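Local coordinates for Glp_546_48378_50642 (Giardia intestinalis, PDB 2QVW), which cleaves double-stranded RNA with its ribonuclease III domains, cutting it into the short interfering RNAs of 21 to 23 base pairs that guide RNA interference, at residues A[686-691]-A[720-725]; A[651-656]-A[727-732]; A[660-665]-A[742-747]; A[679-684]-A[750-755]; A[692-697]-A[746-751]. One frame throughout, in Å; residues are numbered along the deposited sequence.

Contact 1 of 5, residues A[686-691]-A[720-725]. With MN (manganese (II) ion), chain E; MN (manganese (II) ion), chain G.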
# COMPACT_ATOMS: atom_id res chain seq x y z
N GLU A 686 11.20 -24.22 0.58
CA GLU A 686 10.19 -24.88 -0.23
C GLU A 686 10.69 -26.17 -0.88
O GLU A 686 9.88 -27.02 -1.25
CB GLU A 686 9.67 -23.95 -1.33
CG GLU A 686 8.57 -22.98 -0.88
CD GLU A 686 7.83 -22.35 -2.06
OE1 GLU A 686 8.48 -21.67 -2.88
OE2 GLU A 686 6.60 -22.54 -2.17
N THR A 687 12.01 -26.31 -1.00
CA THR A 687 12.57 -27.52 -1.61
C THR A 687 12.00 -28.75 -0.92
O THR A 687 11.75 -28.73 0.29
CB THR A 687 14.11 -27.54 -1.50
OG1 THR A 687 14.51 -27.42 -0.13
CG2 THR A 687 14.72 -26.40 -2.30
N ASN A 688 11.80 -29.82 -1.69
CA ASN A 688 11.23 -31.04 -1.14
C ASN A 688 11.95 -31.48 0.11
O ASN A 688 11.35 -31.57 1.18
CB ASN A 688 11.28 -32.17 -2.17
CG ASN A 688 10.58 -33.43 -1.68
OD1 ASN A 688 11.00 -34.04 -0.70
ND2 ASN A 688 9.51 -33.81 -2.35
N SER A 689 13.25 -31.75 -0.03
CA SER A 689 14.08 -32.17 1.08
C SER A 689 13.69 -31.46 2.37
O SER A 689 13.50 -32.09 3.40
CB SER A 689 15.54 -31.88 0.77
OG SER A 689 15.74 -30.48 0.61
N VAL A 690 13.59 -30.13 2.31
CA VAL A 690 13.22 -29.35 3.49
C VAL A 690 11.84 -29.78 3.99
O VAL A 690 11.68 -30.16 5.15
CB VAL A 690 13.19 -27.83 3.18
CG1 VAL A 690 12.75 -27.06 4.41
CG2 VAL A 690 14.56 -27.36 2.75
N LEU A 691 10.85 -29.72 3.09
CA LEU A 691 9.48 -30.09 3.43
C LEU A 691 9.38 -31.56 3.83
O LEU A 691 8.61 -31.92 4.72
CB LEU A 691 8.56 -29.82 2.23
CG LEU A 691 8.55 -28.38 1.71
CD1 LEU A 691 7.70 -28.30 0.46
CD2 LEU A 691 8.02 -27.46 2.77
N TYR A 720 7.73 -37.77 0.35
CA TYR A 720 7.86 -37.21 1.69
C TYR A 720 7.54 -35.73 1.67
O TYR A 720 6.73 -35.25 2.46
CB TYR A 720 9.27 -37.45 2.22
CG TYR A 720 9.47 -38.83 2.81
CD1 TYR A 720 8.93 -39.15 4.06
CD2 TYR A 720 10.17 -39.82 2.12
CE1 TYR A 720 9.09 -40.42 4.61
CE2 TYR A 720 10.33 -41.10 2.66
CZ TYR A 720 9.79 -41.39 3.91
OH TYR A 720 9.95 -42.64 4.45
N GLY A 721 8.18 -35.00 0.77
CA GLY A 721 7.92 -33.58 0.70
C GLY A 721 6.54 -33.33 0.14
O GLY A 721 5.81 -32.46 0.61
N ASP A 722 6.18 -34.12 -0.87
CA ASP A 722 4.90 -34.02 -1.56
C ASP A 722 3.68 -34.30 -0.70
O ASP A 722 2.63 -33.70 -0.89
CB ASP A 722 4.90 -34.94 -2.79
CG ASP A 722 5.80 -34.41 -3.90
OD1 ASP A 722 6.98 -34.08 -3.63
OD2 ASP A 722 5.32 -34.34 -5.05
N THR A 723 3.78 -35.22 0.25
CA THR A 723 2.64 -35.50 1.10
C THR A 723 2.47 -34.35 2.08
O THR A 723 1.35 -34.04 2.50
CB THR A 723 2.81 -36.81 1.90
OG1 THR A 723 4.00 -36.73 2.70
CG2 THR A 723 2.89 -38.00 0.95
N PHE A 724 3.57 -33.70 2.46
CA PHE A 724 3.49 -32.58 3.37
C PHE A 724 2.58 -31.52 2.76
O PHE A 724 1.66 -31.04 3.41
CB PHE A 724 4.86 -31.97 3.63
CG PHE A 724 4.84 -30.79 4.56
CD1 PHE A 724 4.85 -30.96 5.94
CD2 PHE A 724 4.75 -29.49 4.05
CE1 PHE A 724 4.78 -29.87 6.81
CE2 PHE A 724 4.68 -28.38 4.90
CZ PHE A 724 4.70 -28.57 6.28
N GLU A 725 2.84 -31.16 1.51
CA GLU A 725 2.03 -30.17 0.81
C GLU A 725 0.60 -30.65 0.77
O GLU A 725 -0.34 -29.85 0.83
CB GLU A 725 2.51 -29.97 -0.62
CG GLU A 725 3.96 -29.56 -0.78
CD GLU A 725 4.34 -29.46 -2.24
OE1 GLU A 725 4.08 -30.41 -3.01
OE2 GLU A 725 4.90 -28.42 -2.64
MN MN E . 6.08 -31.30 -4.31
MN MN G . 5.98 -24.74 -2.87
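Asn688 and Leu691 bring the start of helix 688-696 against helix 718-735 in the second ribonuclease III domain of this Dicer, beside two manganese ions. Asn688 can be followed outward from CB. Its CG stands anti to the backbone N (chi1 -175°) and comes 3.6 Å from Gly721 CA. The amide then divides: OD1 takes a weak hydrogen bond from Gly721 N at 3.3 Å, bent to 120° at the hydrogen, whereas ND2 is hydrogen-bonded to the carbonyl of Lys718, one turn earlier, and also lies 2.8 Å from Asp722 OD1. An asparagine suits this place because one flat group offers both an acceptor and a donor to a helix backbone. Glycine suits the facing position, where Asn688 CA and Gly721 CA are 4.6 Å apart and the amide lies against bare backbone.

One turn on, the buried Leu691 fills the apolar side. Its CD2 meets Phe724 CD2 at 4.1 Å, the two side chains crossing at about a right angle, and its CD1 touches the aliphatic CG of Glu725. Beyond that CG, Glu725 is a metal ligand, together with Asp722 and Glu651 forming the observed site. A second manganese sits between Glu686 and Asp655, and Arg682 forms a salt bridge with Glu686 OE1. Glu725 OE1 binds one ion at 2.5 Å and Glu686 OE2 the other at 2.4 Å.

Contact 2 of 5, residues A[651-656]-A[727-732]. With MN (manganese (II) ion), chain G.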
# COMPACT_ATOMS: atom_id res chain seq x y z
N GLU A 651 -1.85 -31.84 -3.17
CA GLU A 651 -0.47 -31.37 -3.25
C GLU A 651 -0.42 -30.08 -4.06
O GLU A 651 0.19 -29.08 -3.64
CB GLU A 651 0.40 -32.41 -3.92
CG GLU A 651 1.86 -32.08 -3.92
CD GLU A 651 2.56 -32.57 -5.16
OE1 GLU A 651 2.08 -33.54 -5.78
OE2 GLU A 651 3.61 -31.98 -5.51
N LEU A 652 -1.05 -30.12 -5.23
CA LEU A 652 -1.09 -28.97 -6.12
C LEU A 652 -1.52 -27.74 -5.36
O LEU A 652 -0.91 -26.68 -5.45
CB LEU A 652 -2.08 -29.21 -7.25
CG LEU A 652 -2.24 -28.01 -8.19
CD1 LEU A 652 -0.95 -27.76 -8.92
CD2 LEU A 652 -3.35 -28.29 -9.17
N LEU A 653 -2.60 -27.89 -4.60
CA LEU A 653 -3.12 -26.78 -3.82
C LEU A 653 -2.15 -26.37 -2.70
O LEU A 653 -1.91 -25.19 -2.48
CB LEU A 653 -4.46 -27.17 -3.20
CG LEU A 653 -5.26 -26.01 -2.61
CD1 LEU A 653 -5.88 -25.20 -3.73
CD2 LEU A 653 -6.34 -26.56 -1.73
N GLY A 654 -1.62 -27.36 -2.00
CA GLY A 654 -0.71 -27.04 -0.92
C GLY A 654 0.47 -26.25 -1.44
O GLY A 654 0.86 -25.23 -0.86
N ASP A 655 1.05 -26.71 -2.53
CA ASP A 655 2.20 -26.04 -3.09
C ASP A 655 1.89 -24.55 -3.22
O ASP A 655 2.61 -23.70 -2.70
CB ASP A 655 2.54 -26.63 -4.45
CG ASP A 655 3.98 -26.37 -4.85
OD1 ASP A 655 4.39 -25.19 -4.87
OD2 ASP A 655 4.71 -27.34 -5.15
N ALA A 656 0.78 -24.25 -3.89
CA ALA A 656 0.34 -22.88 -4.13
C ALA A 656 0.19 -22.06 -2.85
O ALA A 656 0.79 -20.99 -2.72
CB ALA A 656 -0.97 -22.90 -4.89
N ILE A 727 -0.79 -32.46 3.03
CA ILE A 727 -1.30 -32.21 4.36
C ILE A 727 -1.74 -30.75 4.43
O ILE A 727 -2.92 -30.45 4.61
CB ILE A 727 -0.21 -32.45 5.44
CG1 ILE A 727 0.36 -33.86 5.31
CG2 ILE A 727 -0.79 -32.24 6.83
CD1 ILE A 727 -0.66 -34.97 5.40
N LEU A 728 -0.77 -29.85 4.26
CA LEU A 728 -1.04 -28.42 4.30
C LEU A 728 -2.35 -28.08 3.65
O LEU A 728 -3.11 -27.30 4.20
CB LEU A 728 0.08 -27.64 3.60
CG LEU A 728 -0.14 -26.12 3.46
CD1 LEU A 728 -0.45 -25.48 4.81
CD2 LEU A 728 1.11 -25.51 2.85
N ALA A 729 -2.62 -28.65 2.49
CA ALA A 729 -3.88 -28.39 1.82
C ALA A 729 -5.03 -28.89 2.69
O ALA A 729 -6.04 -28.20 2.88
CB ALA A 729 -3.90 -29.07 0.47
N ALA A 730 -4.87 -30.09 3.23
CA ALA A 730 -5.89 -30.70 4.10
C ALA A 730 -6.28 -29.78 5.26
O ALA A 730 -7.44 -29.74 5.68
CB ALA A 730 -5.38 -32.02 4.63
N ILE A 731 -5.31 -29.04 5.79
CA ILE A 731 -5.58 -28.13 6.89
C ILE A 731 -6.39 -26.94 6.38
O ILE A 731 -7.42 -26.61 6.94
CB ILE A 731 -4.29 -27.60 7.53
CG1 ILE A 731 -3.55 -28.74 8.25
CG2 ILE A 731 -4.60 -26.47 8.48
CD1 ILE A 731 -2.94 -29.75 7.32
N LEU A 732 -5.89 -26.29 5.33
CA LEU A 732 -6.56 -25.15 4.74
C LEU A 732 -8.01 -25.52 4.43
O LEU A 732 -8.96 -24.89 4.92
CB LEU A 732 -5.83 -24.75 3.46
CG LEU A 732 -6.63 -24.07 2.36
CD1 LEU A 732 -6.99 -22.65 2.77
CD2 LEU A 732 -5.81 -24.09 1.09
MN MN G . 5.98 -24.74 -2.87
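Leu653 and Gly654 are the residues of helix 648-669 that meet helix 718-735 where these two helices of the ribonuclease III domain cross, their local axes 7.5 Å apart and inclined at 82°. Glu651 opens the segment by pointing away from the partner helix; its carboxylate belongs to the manganese site with Asp722 and Glu725. Leu653 turns the other way, into the interface. Its CG is anti to the backbone N (chi1 -167°), and from there CD2 reaches Leu732 CD2 at 3.8 Å, the two side chains crossing at about a right angle; the same methyl rests on Ala729 CB at 4.1 Å. Leucine suits this flank, where a forked side chain can touch both Ala729 and Leu732.

Gly654 follows at the closest point, its CA only 4.4 Å from Ala729 CA. With no side chain on one helix and a single methyl on the other, the backbones can come this near: Ala729 CB lies 3.8 Å from Gly654 N, and Leu728 CD2 packs on Gly654 O at 3.7 Å. Asp655 then faces away again and binds the other manganese through OD1 at 2.6 Å, with Glu686 as its second protein ligand. Leu653 and Gly654 thus face helix 718-735, whereas Glu651 and Asp655 turn away to the metals. Around the crossing, Leu652 and Leu653 touch helix 330-356 of the first ribonuclease III domain, Leu728 and Leu732 touch helix 737-748, and Ile727 and Ala730 lean on helix 631-642.

Contact 3 of 5, residues A[660-665]-A[742-747]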
# COMPACT_ATOMS: atom_id res chain seq x y z
N CYS A 660 2.25 -18.76 -1.15
CA CYS A 660 1.60 -17.52 -0.75
C CYS A 660 1.86 -17.22 0.73
O CYS A 660 2.30 -16.13 1.10
CB CYS A 660 0.10 -17.66 -1.00
SG CYS A 660 -0.82 -16.15 -0.87
N SER A 661 1.59 -18.21 1.57
CA SER A 661 1.78 -18.12 3.00
C SER A 661 3.15 -17.57 3.37
O SER A 661 3.24 -16.52 4.01
CB SER A 661 1.59 -19.50 3.62
OG SER A 661 1.72 -19.46 5.03
N LEU A 662 4.20 -18.28 2.99
CA LEU A 662 5.56 -17.86 3.29
C LEU A 662 5.85 -16.43 2.90
O LEU A 662 6.24 -15.61 3.73
CB LEU A 662 6.57 -18.75 2.58
CG LEU A 662 6.82 -20.12 3.21
CD1 LEU A 662 7.79 -20.90 2.33
CD2 LEU A 662 7.38 -19.93 4.64
N ALA A 663 5.65 -16.14 1.62
CA ALA A 663 5.87 -14.80 1.09
C ALA A 663 5.32 -13.79 2.08
O ALA A 663 5.98 -12.81 2.43
CB ALA A 663 5.17 -14.66 -0.25
N LEU A 664 4.10 -14.06 2.53
CA LEU A 664 3.42 -13.20 3.48
C LEU A 664 4.21 -13.10 4.77
O LEU A 664 4.61 -12.01 5.18
CB LEU A 664 2.03 -13.76 3.75
CG LEU A 664 0.97 -12.79 4.23
CD1 LEU A 664 -0.29 -13.57 4.51
CD2 LEU A 664 1.43 -12.06 5.47
N HIS A 665 4.44 -14.24 5.41
CA HIS A 665 5.17 -14.28 6.66
C HIS A 665 6.53 -13.59 6.60
O HIS A 665 6.98 -13.02 7.58
CB HIS A 665 5.35 -15.73 7.14
CG HIS A 665 4.11 -16.32 7.73
ND1 HIS A 665 3.26 -17.14 7.02
CD2 HIS A 665 3.56 -16.20 8.96
CE1 HIS A 665 2.25 -17.50 7.79
NE2 HIS A 665 2.40 -16.94 8.98
N ALA A 742 -0.76 -20.45 10.32
CA ALA A 742 -0.02 -20.62 11.58
C ALA A 742 0.81 -21.89 11.47
O ALA A 742 1.90 -21.99 12.02
CB ALA A 742 -1.00 -20.72 12.75
N PHE A 743 0.25 -22.86 10.76
CA PHE A 743 0.90 -24.13 10.53
C PHE A 743 2.23 -23.86 9.84
O PHE A 743 3.26 -24.42 10.20
CB PHE A 743 0.01 -25.00 9.63
CG PHE A 743 0.57 -26.36 9.36
CD1 PHE A 743 0.61 -27.33 10.36
CD2 PHE A 743 1.05 -26.69 8.10
CE1 PHE A 743 1.12 -28.61 10.10
CE2 PHE A 743 1.56 -27.96 7.83
CZ PHE A 743 1.60 -28.92 8.84
N VAL A 744 2.18 -22.98 8.85
CA VAL A 744 3.35 -22.61 8.07
C VAL A 744 4.40 -21.83 8.88
O VAL A 744 5.58 -22.14 8.80
CB VAL A 744 2.93 -21.77 6.83
CG1 VAL A 744 4.16 -21.23 6.12
CG2 VAL A 744 2.13 -22.63 5.89
N ARG A 745 3.97 -20.83 9.65
CA ARG A 745 4.92 -20.03 10.43
C ARG A 745 5.46 -20.77 11.65
O ARG A 745 6.44 -20.36 12.27
CB ARG A 745 4.27 -18.72 10.90
CG ARG A 745 3.26 -18.86 12.03
CD ARG A 745 3.38 -17.69 12.99
NE ARG A 745 2.30 -17.65 13.98
CZ ARG A 745 1.05 -17.26 13.73
NH1 ARG A 745 0.69 -16.85 12.51
NH2 ARG A 745 0.14 -17.26 14.70
N GLU A 746 4.81 -21.88 11.99
CA GLU A 746 5.23 -22.67 13.14
C GLU A 746 6.20 -23.75 12.74
O GLU A 746 7.18 -23.99 13.43
CB GLU A 746 4.02 -23.31 13.82
CG GLU A 746 3.31 -22.39 14.79
CD GLU A 746 4.20 -22.02 15.97
OE1 GLU A 746 4.65 -22.95 16.67
OE2 GLU A 746 4.44 -20.81 16.19
N HIS A 747 5.92 -24.40 11.61
CA HIS A 747 6.76 -25.50 11.16
C HIS A 747 7.71 -25.21 9.99
O HIS A 747 8.87 -25.61 10.02
CB HIS A 747 5.87 -26.69 10.81
CG HIS A 747 4.84 -26.99 11.85
ND1 HIS A 747 5.16 -27.22 13.17
CD2 HIS A 747 3.49 -27.04 11.77
CE1 HIS A 747 4.05 -27.40 13.86
NE2 HIS A 747 3.02 -27.30 13.04
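Ser661 O is gripped twice by His665, through the helical backbone bond from His665 N at 2.9 Å and through the ring, whose ND1 donates to it at 3.1 Å. The second bond is bent, 138° at the hydrogen, and its donor stands well above the carbonyl plane. Here helix 648-669 of the second ribonuclease III domain, which carries the manganese ligands Glu651 and Asp655, packs on the C-terminal helix 737-748. Having CG anti to the carbonyl carbon (chi1 -76°) starts the ring from beside the backbone N, and the ND1 bond limits its rotation. Thus positioned, the ring meets the partner helix: Arg745 CB lies over one face, 3.2 Å from His665 NE2. The Arg745 chain is bent at chi2, and His665 NE2 lies near the guanidinium plane, at its edge. Histidine suits a place that asks for a donor to its own helix and a flat surface for a neighbour's aliphatic carbons, while arginine at this exposed rim can pack its CB and keep its charged end at the surface.

Deeper in, Val744 points into helix 648-669. Its CB approaches Ser661 OG at 3.2 Å, and its CG1 meets Leu662 CD2 at 3.8 Å, the leucine and valine crossing at about a right angle. Small Ser661 makes room for the beta-branched valine. The local axes stay 9.6 Å apart at an angle of 65°, so side chains rather than backbones fill the interface. Helix 330-356 lies behind Cys660 and Ala663, Leu728 of helix 718-735 touches both Phe743 and Val744, and the loop residue Leu749 packs on His665.

Contact 4 of 5, residues A[679-684]-A[750-755]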
# COMPACT_ATOMS: atom_id res chain seq x y z
N THR A 679 12.80 -13.65 -2.20
CA THR A 679 12.66 -14.81 -3.07
C THR A 679 13.54 -15.92 -2.55
O THR A 679 13.05 -16.96 -2.10
CB THR A 679 13.06 -14.49 -4.52
OG1 THR A 679 12.26 -13.41 -5.02
CG2 THR A 679 12.87 -15.69 -5.40
N ARG A 680 14.85 -15.71 -2.62
CA ARG A 680 15.82 -16.69 -2.17
C ARG A 680 15.47 -17.30 -0.81
O ARG A 680 15.66 -18.50 -0.58
CB ARG A 680 17.21 -16.06 -2.11
CG ARG A 680 17.90 -15.95 -3.47
CD ARG A 680 18.36 -14.54 -3.78
NE ARG A 680 19.36 -14.03 -2.84
CZ ARG A 680 19.66 -12.74 -2.71
NH1 ARG A 680 19.04 -11.83 -3.45
NH2 ARG A 680 20.58 -12.36 -1.84
N MET A 681 14.95 -16.47 0.09
CA MET A 681 14.58 -16.92 1.42
C MET A 681 13.46 -17.95 1.43
O MET A 681 13.63 -19.04 1.97
CB MET A 681 14.20 -15.73 2.28
CG MET A 681 15.34 -14.80 2.55
SD MET A 681 14.88 -13.58 3.74
CE MET A 681 15.26 -14.39 5.25
N ARG A 682 12.31 -17.61 0.85
CA ARG A 682 11.19 -18.54 0.86
C ARG A 682 11.47 -19.77 0.02
O ARG A 682 11.10 -20.88 0.40
CB ARG A 682 9.92 -17.86 0.37
CG ARG A 682 9.99 -17.47 -1.06
CD ARG A 682 8.66 -16.94 -1.57
NE ARG A 682 8.66 -16.87 -3.04
CZ ARG A 682 8.87 -17.93 -3.82
NH1 ARG A 682 9.08 -19.12 -3.27
NH2 ARG A 682 8.88 -17.79 -5.13
N GLN A 683 12.11 -19.60 -1.13
CA GLN A 683 12.42 -20.76 -1.96
C GLN A 683 13.29 -21.74 -1.19
O GLN A 683 13.25 -22.94 -1.44
CB GLN A 683 13.18 -20.34 -3.20
CG GLN A 683 12.49 -19.30 -4.03
CD GLN A 683 13.33 -18.90 -5.22
OE1 GLN A 683 14.52 -18.58 -5.07
NE2 GLN A 683 12.74 -18.92 -6.40
N SER A 684 14.09 -21.21 -0.27
CA SER A 684 14.97 -22.03 0.53
C SER A 684 14.19 -23.05 1.33
O SER A 684 14.61 -24.20 1.45
CB SER A 684 15.78 -21.18 1.49
OG SER A 684 15.13 -21.09 2.74
N PRO A 750 10.37 -21.45 10.18
CA PRO A 750 11.66 -21.68 10.83
C PRO A 750 12.77 -22.20 9.92
O PRO A 750 13.95 -21.96 10.17
CB PRO A 750 11.30 -22.67 11.94
CG PRO A 750 9.93 -22.24 12.33
CD PRO A 750 9.28 -22.04 10.99
N GLN A 751 12.41 -22.92 8.86
CA GLN A 751 13.40 -23.49 7.95
C GLN A 751 14.00 -22.53 6.94
O GLN A 751 14.96 -22.87 6.27
CB GLN A 751 12.80 -24.68 7.21
CG GLN A 751 12.31 -25.78 8.11
CD GLN A 751 13.34 -26.18 9.14
OE1 GLN A 751 14.48 -26.50 8.80
NE2 GLN A 751 12.94 -26.17 10.41
N VAL A 752 13.43 -21.33 6.82
CA VAL A 752 13.95 -20.37 5.87
C VAL A 752 15.36 -19.94 6.27
O VAL A 752 15.57 -19.38 7.34
CB VAL A 752 13.03 -19.12 5.75
CG1 VAL A 752 12.86 -18.47 7.10
CG2 VAL A 752 13.61 -18.14 4.76
N VAL A 753 16.33 -20.22 5.40
CA VAL A 753 17.71 -19.86 5.67
C VAL A 753 17.98 -18.41 5.26
O VAL A 753 17.54 -17.96 4.20
CB VAL A 753 18.68 -20.79 4.92
CG1 VAL A 753 18.39 -20.75 3.44
CG2 VAL A 753 20.11 -20.37 5.19
N ALA A 754 18.70 -17.69 6.11
CA ALA A 754 19.02 -16.29 5.87
C ALA A 754 20.11 -16.07 4.82
O ALA A 754 21.16 -16.72 4.83
CB ALA A 754 19.43 -15.64 7.19
N ASP A 755 19.85 -15.13 3.91
CA ASP A 755 20.80 -14.80 2.85
C ASP A 755 22.21 -14.57 3.39
O ASP A 755 23.17 -15.16 2.91
CB ASP A 755 20.34 -13.55 2.11
CG ASP A 755 19.88 -13.84 0.71
OD1 ASP A 755 19.36 -12.90 0.07
OD2 ASP A 755 20.03 -14.99 0.25
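The C-terminal tail of the chain lies against the last turns of helix 675-684 of the second ribonuclease III domain, and Ser684 and Val753 make its clearest polar link. Val753 N donates to Ser684 OG at 3.0 Å, nearly straight at 159°, while the same hydroxyl donates to Met681 O at 2.7 Å, in that carbonyl's plane. Serine suits this spot because its one hydroxyl accepts from the tail and donates to its own helix.

Apolar atoms fill in around it. Val752 has CG2 anti to the backbone N, and this methyl packs on Met681 CB at 3.5 Å; Val753 CG1 meets Ser684 CB. The bend of Met681 at its sulfur (chi3 88°) carries CE to the neighbourhood of Ala754. At the exposed end the model pairs Arg680 with Asp755 as a salt bridge whose detail is doubtful, the atoms being too crowded there; it includes a weak hydrogen bond from Arg680 NE to Asp755 OD2 at 3.3 Å.

On the other side of the helix Arg682 pairs with Glu686 and packs on Lys659, Leu662 and Leu666 of helix 648-669, whose Leu666 also touches Met681, while Gln751 reaches helix 688-696 at Val690 and Leu694.

Contact 5 of 5, residues A[692-697]-A[746-751]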
# COMPACT_ATOMS: atom_id res chain seq x y z
N GLY A 692 10.15 -32.40 3.16
CA GLY A 692 10.13 -33.82 3.46
C GLY A 692 10.52 -34.12 4.89
O GLY A 692 9.81 -34.84 5.59
N ARG A 693 11.65 -33.57 5.32
CA ARG A 693 12.14 -33.77 6.68
C ARG A 693 11.04 -33.42 7.69
O ARG A 693 10.90 -34.09 8.71
CB ARG A 693 13.34 -32.88 6.96
CG ARG A 693 14.52 -33.05 6.02
CD ARG A 693 15.64 -32.16 6.51
NE ARG A 693 16.90 -32.37 5.81
CZ ARG A 693 18.09 -32.23 6.39
NH1 ARG A 693 18.18 -31.88 7.67
NH2 ARG A 693 19.20 -32.42 5.69
N LEU A 694 10.29 -32.37 7.39
CA LEU A 694 9.21 -31.92 8.26
C LEU A 694 8.21 -33.05 8.41
O LEU A 694 7.81 -33.40 9.52
CB LEU A 694 8.50 -30.70 7.67
CG LEU A 694 9.29 -29.40 7.48
CD1 LEU A 694 8.41 -28.34 6.86
CD2 LEU A 694 9.83 -28.91 8.81
N THR A 695 7.83 -33.63 7.28
CA THR A 695 6.89 -34.74 7.21
C THR A 695 7.31 -35.90 8.12
O THR A 695 6.48 -36.67 8.58
CB THR A 695 6.80 -35.27 5.78
OG1 THR A 695 6.37 -34.22 4.91
CG2 THR A 695 5.84 -36.43 5.71
N LYS A 696 8.62 -36.02 8.35
CA LYS A 696 9.17 -37.08 9.18
C LYS A 696 9.09 -36.77 10.67
O LYS A 696 9.04 -37.67 11.50
CB LYS A 696 10.62 -37.33 8.78
CG LYS A 696 10.80 -37.75 7.34
CD LYS A 696 12.27 -37.91 7.01
CE LYS A 696 12.47 -38.26 5.55
NZ LYS A 696 13.92 -38.36 5.24
N ARG A 697 9.09 -35.48 11.00
CA ARG A 697 9.01 -35.08 12.40
C ARG A 697 7.72 -35.52 13.06
O ARG A 697 7.50 -35.29 14.25
CB ARG A 697 9.15 -33.56 12.50
CG ARG A 697 10.52 -33.07 12.12
CD ARG A 697 10.59 -31.56 12.19
NE ARG A 697 11.88 -31.07 11.75
CZ ARG A 697 12.14 -29.79 11.51
NH1 ARG A 697 11.19 -28.88 11.67
NH2 ARG A 697 13.35 -29.42 11.12
N GLU A 746 4.81 -21.88 11.99
CA GLU A 746 5.23 -22.67 13.14
C GLU A 746 6.20 -23.75 12.74
O GLU A 746 7.18 -23.99 13.43
CB GLU A 746 4.02 -23.31 13.82
CG GLU A 746 3.31 -22.39 14.79
CD GLU A 746 4.20 -22.02 15.97
OE1 GLU A 746 4.65 -22.95 16.67
OE2 GLU A 746 4.44 -20.81 16.19
N HIS A 747 5.92 -24.40 11.61
CA HIS A 747 6.76 -25.50 11.16
C HIS A 747 7.71 -25.21 9.99
O HIS A 747 8.87 -25.61 10.02
CB HIS A 747 5.87 -26.69 10.81
CG HIS A 747 4.84 -26.99 11.85
ND1 HIS A 747 5.16 -27.22 13.17
CD2 HIS A 747 3.49 -27.04 11.77
CE1 HIS A 747 4.05 -27.40 13.86
NE2 HIS A 747 3.02 -27.30 13.04
N VAL A 748 7.20 -24.51 8.98
CA VAL A 748 8.00 -24.21 7.80
C VAL A 748 8.79 -22.92 7.85
O VAL A 748 9.92 -22.87 7.39
CB VAL A 748 7.12 -24.17 6.53
CG1 VAL A 748 7.99 -24.08 5.29
CG2 VAL A 748 6.22 -25.40 6.48
N LEU A 749 8.18 -21.87 8.39
CA LEU A 749 8.85 -20.57 8.48
C LEU A 749 10.25 -20.73 9.06
O LEU A 749 11.22 -20.21 8.52
CB LEU A 749 8.04 -19.61 9.35
CG LEU A 749 8.31 -18.11 9.17
CD1 LEU A 749 7.28 -17.32 9.97
CD2 LEU A 749 9.72 -17.77 9.62
N PRO A 750 10.37 -21.45 10.18
CA PRO A 750 11.66 -21.68 10.83
C PRO A 750 12.77 -22.20 9.92
O PRO A 750 13.95 -21.96 10.17
CB PRO A 750 11.30 -22.67 11.94
CG PRO A 750 9.93 -22.24 12.33
CD PRO A 750 9.28 -22.04 10.99
N GLN A 751 12.41 -22.92 8.86
CA GLN A 751 13.40 -23.49 7.95
C GLN A 751 14.00 -22.53 6.94
O GLN A 751 14.96 -22.87 6.27
CB GLN A 751 12.80 -24.68 7.21
CG GLN A 751 12.31 -25.78 8.11
CD GLN A 751 13.34 -26.18 9.14
OE1 GLN A 751 14.48 -26.50 8.80
NE2 GLN A 751 12.94 -26.17 10.41
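The guanidinium of Arg697 meets the amide of Gln751 at its edge, the two side chains reaching toward each other tip to tip with their planes 74° apart. Arg697 NH2 lies 3.4 Å from the atom modelled as Gln751 NE2, but that amide is probably turned over, which would place its oxygen there and may make the approach a hydrogen bond. The other flat group, the His747 ring, has Glu746 CB over the centre of one face, 4.0 Å above it, and its NE2 is engaged by the carbonyl of Leu622. Helix 688-696 of the second ribonuclease III domain here meets the end of the C-terminal helix 737-748 and the 3-10 turn after it, a distance the arginine spans with a chain extended from CG to NE.

Deeper in the contact, Leu694 divides its two methyls between partners. CD1 touches Val748 CG2 at 3.7 Å, the side chains crossing at about a right angle. CD2 lies 3.6 Å from His747 O and also meets Gln751 CG at 4.1 Å, leucine and glutamine running past each other in opposite directions. Leucine suits this buried position because its fork can fill two sites, and Phe724 of helix 718-735 touches both Leu694 and Val748. Gln751 suits the border, with an aliphatic CG for the leucine and an amide for the arginine. The chemistry is therefore graded: dispersion between methyls holds the inside, and at the rim a cationic guanidinium meets an uncharged amide whose orientation is uncertain.

Contacts 1, 2 and 3 are largely buried, whereas contacts 4 and 5 run from covered apolar atoms to exposed charged or amide ends. Helix 718-735 serves contacts 1 and 2, helix 648-669 serves contacts 2 and 3, and helix 737-748 serves contacts 3 and 5. The first two place glycines at close helix approaches and together supply the ligands of two manganese ions, Glu725 of contact 1 lying side by side with Asp655 of contact 2. Contact 3 spaces its helices farther apart. Contact 5 shares helix 688-696 with contact 1, the two joined by Phe724 against Val748, and shares Pro750 and Gln751 with contact 4, where hydroxyl and salt-bridge chemistry replaces close helix packing.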